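Local coordinates for Serine/threonine-protein kinase Tel1 (Chaetomium thermophilum, PDB 6SKY), which probably phosphorylates serine and threonine residues of target proteins, using ATP, to switch on checkpoint signalling after DNA damage, at residues P1760-H1765 / L1839-N1844. Residues are numbered along the deposited sequence; the frame is centred on the assembly and turned at random.
Sequences PNWSQH and LKLLIN
Helix-to-helix packing in the alpha-solenoid region of this kinase, away from the nucleotide pocket, brings the first turn of helix 1762-1771 against the middle of helix 1836-1849 through Trp-1762, Ser-1763, Leu-1841 and Leu-1842. The two backbones stand well apart, the nearest alpha carbons, those of Ser-1763 and Leu-1841, being 8.4 Å from each other, which leaves room that side chains fill: Leu-1841 between this pair, the indole of Trp-1762 beside it. With CG anti to the backbone N (chi1 168°), the indole of Trp-1762 extends from the helix start, and the far end of its six-membered ring leads. Its CH2 atom comes within 3.5 Å of Leu-1842 CG and 3.8 Å of Leu-1842 CD2, so it meets the fork of the leucine rather than a single methyl. These two side chains run roughly perpendicular to each other, and the ring meets the leucine obliquely. Leu-1841 adds a second point of contact through one methyl, CD2, which lies 3.8 Å from Ser-1763 CB and 4.2 Å from Trp-1762 CZ3. The serine thus takes part through its methylene carbon. Two further helices add aromatic rings around it: Trp-1827 of helix 1815-1827 packs edge-to-face with Trp-1762 and also touches Leu-1842, while Phe-1798 of helix 1793-1808 meets both Trp-1762 and Leu-1841. Every touching residue is buried, and what passes between the two segments is carbon against carbon. Such a contact probably draws its stability from close fit and from exclusion of water; one tryptophan touches both leucines, joining segments separated in sequence by 73 residues, most of them helical.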
loop_
_atom_site.group_PDB
_atom_site.type_symbol
_atom_site.label_atom_id
_atom_site.label_comp_id
_atom_site.label_asym_id
_atom_site.label_seq_id
_atom_site.Cartn_x
_atom_site.Cartn_y
_atom_site.Cartn_z
ATOM N N PRO A 1760 -37.293 -1.463 46.307
ATOM C CA PRO A 1760 -38.088 -1.534 45.076
ATOM C C PRO A 1760 -39.363 -0.709 45.089
ATOM O O PRO A 1760 -40.151 -0.785 44.143
ATOM C CB PRO A 1760 -38.409 -3.029 44.962
ATOM C CG PRO A 1760 -37.351 -3.699 45.748
ATOM C CD PRO A 1760 -37.079 -2.792 46.895
ATOM N N ASN A 1761 -39.595 0.067 46.142
ATOM C CA ASN A 1761 -40.762 0.932 46.223
ATOM C C ASN A 1761 -40.368 2.387 46.428
ATOM O O ASN A 1761 -41.117 3.157 47.024
ATOM C CB ASN A 1761 -41.700 0.475 47.336
ATOM C CG ASN A 1761 -42.395 -0.822 47.011
ATOM O OD1 ASN A 1761 -42.137 -1.849 47.632
ATOM N ND2 ASN A 1761 -43.287 -0.783 46.034
ATOM N N TRP A 1762 -39.191 2.776 45.942
ATOM C CA TRP A 1762 -38.774 4.167 46.053
ATOM C C TRP A 1762 -39.709 5.076 45.275
ATOM O O TRP A 1762 -40.136 6.123 45.770
ATOM C CB TRP A 1762 -37.339 4.317 45.556
ATOM C CG TRP A 1762 -36.907 5.728 45.348
ATOM C CD1 TRP A 1762 -36.548 6.617 46.302
ATOM C CD2 TRP A 1762 -36.766 6.404 44.098
ATOM N NE1 TRP A 1762 -36.202 7.808 45.731
ATOM C CE2 TRP A 1762 -36.327 7.699 44.374
ATOM C CE3 TRP A 1762 -36.977 6.036 42.769
ATOM C CZ2 TRP A 1762 -36.096 8.628 43.379
ATOM C CZ3 TRP A 1762 -36.747 6.957 41.789
ATOM C CH2 TRP A 1762 -36.313 8.237 42.095
ATOM N N SER A 1763 -40.047 4.680 44.050
ATOM C CA SER A 1763 -40.872 5.521 43.195
ATOM C C SER A 1763 -42.246 5.750 43.799
ATOM O O SER A 1763 -42.763 6.868 43.763
ATOM C CB SER A 1763 -40.997 4.887 41.818
ATOM O OG SER A 1763 -41.186 3.493 41.940
ATOM N N GLN A 1764 -42.846 4.710 44.371
ATOM C CA GLN A 1764 -44.193 4.828 44.918
ATOM C C GLN A 1764 -44.223 5.743 46.132
ATOM O O GLN A 1764 -45.074 6.636 46.234
ATOM C CB GLN A 1764 -44.713 3.441 45.270
ATOM C CG GLN A 1764 -45.842 3.433 46.252
ATOM C CD GLN A 1764 -46.144 2.041 46.741
ATOM O OE1 GLN A 1764 -45.816 1.059 46.081
ATOM N NE2 GLN A 1764 -46.760 1.945 47.910
ATOM N N HIS A 1765 -43.284 5.548 47.056
ATOM C CA HIS A 1765 -43.211 6.402 48.233
ATOM C C HIS A 1765 -42.934 7.849 47.855
ATOM O O HIS A 1765 -43.576 8.767 48.376
ATOM C CB HIS A 1765 -42.138 5.877 49.178
ATOM C CG HIS A 1765 -42.363 4.467 49.622
ATOM N ND1 HIS A 1765 -43.622 3.926 49.765
ATOM C CD2 HIS A 1765 -41.491 3.490 49.959
ATOM C CE1 HIS A 1765 -43.514 2.672 50.163
ATOM N NE2 HIS A 1765 -42.233 2.382 50.287
ATOM N N LEU A 1839 -32.541 4.450 39.054
ATOM C CA LEU A 1839 -31.699 5.451 38.418
ATOM C C LEU A 1839 -32.133 5.691 36.982
ATOM O O LEU A 1839 -32.123 6.833 36.507
ATOM C CB LEU A 1839 -30.244 5.003 38.489
ATOM C CG LEU A 1839 -29.150 6.028 38.250
ATOM C CD1 LEU A 1839 -29.307 7.182 39.185
ATOM C CD2 LEU A 1839 -27.822 5.368 38.449
ATOM N N LYS A 1840 -32.520 4.631 36.272
ATOM C CA LYS A 1840 -33.100 4.813 34.947
ATOM C C LYS A 1840 -34.319 5.722 34.991
ATOM O O LYS A 1840 -34.511 6.558 34.105
ATOM C CB LYS A 1840 -33.484 3.470 34.349
ATOM C CG LYS A 1840 -32.360 2.724 33.701
ATOM C CD LYS A 1840 -32.916 1.625 32.835
ATOM C CE LYS A 1840 -31.841 0.665 32.398
ATOM N NZ LYS A 1840 -30.999 1.225 31.314
ATOM N N LEU A 1841 -35.156 5.569 36.009
ATOM C CA LEU A 1841 -36.361 6.381 36.110
ATOM C C LEU A 1841 -36.034 7.827 36.436
ATOM O O LEU A 1841 -36.709 8.737 35.956
ATOM C CB LEU A 1841 -37.288 5.786 37.162
ATOM C CG LEU A 1841 -38.645 6.424 37.401
ATOM C CD1 LEU A 1841 -39.527 6.236 36.205
ATOM C CD2 LEU A 1841 -39.270 5.811 38.610
ATOM N N LEU A 1842 -34.997 8.059 37.233
ATOM C CA LEU A 1842 -34.548 9.428 37.480
ATOM C C LEU A 1842 -34.058 10.092 36.202
ATOM O O LEU A 1842 -34.385 11.251 35.917
ATOM C CB LEU A 1842 -33.442 9.433 38.524
ATOM C CG LEU A 1842 -33.885 9.676 39.950
ATOM C CD1 LEU A 1842 -32.670 9.733 40.827
ATOM C CD2 LEU A 1842 -34.657 10.962 40.016
ATOM N N ILE A 1843 -33.254 9.374 35.424
ATOM C CA ILE A 1843 -32.748 9.924 34.173
ATOM C C ILE A 1843 -33.887 10.210 33.206
ATOM O O ILE A 1843 -33.901 11.247 32.533
ATOM C CB ILE A 1843 -31.713 8.967 33.570
ATOM C CG1 ILE A 1843 -30.446 8.991 34.412
ATOM C CG2 ILE A 1843 -31.412 9.343 32.157
ATOM C CD1 ILE A 1843 -29.682 7.725 34.348
ATOM N N ASN A 1844 -34.864 9.309 33.126
ATOM C CA ASN A 1844 -36.001 9.549 32.247
ATOM C C ASN A 1844 -36.854 10.714 32.718
ATOM O O ASN A 1844 -37.434 11.420 31.894
ATOM C CB ASN A 1844 -36.843 8.293 32.128
ATOM C CG ASN A 1844 -36.275 7.324 31.146
ATOM O OD1 ASN A 1844 -36.065 6.163 31.453
ATOM N ND2 ASN A 1844 -36.014 7.798 29.949
#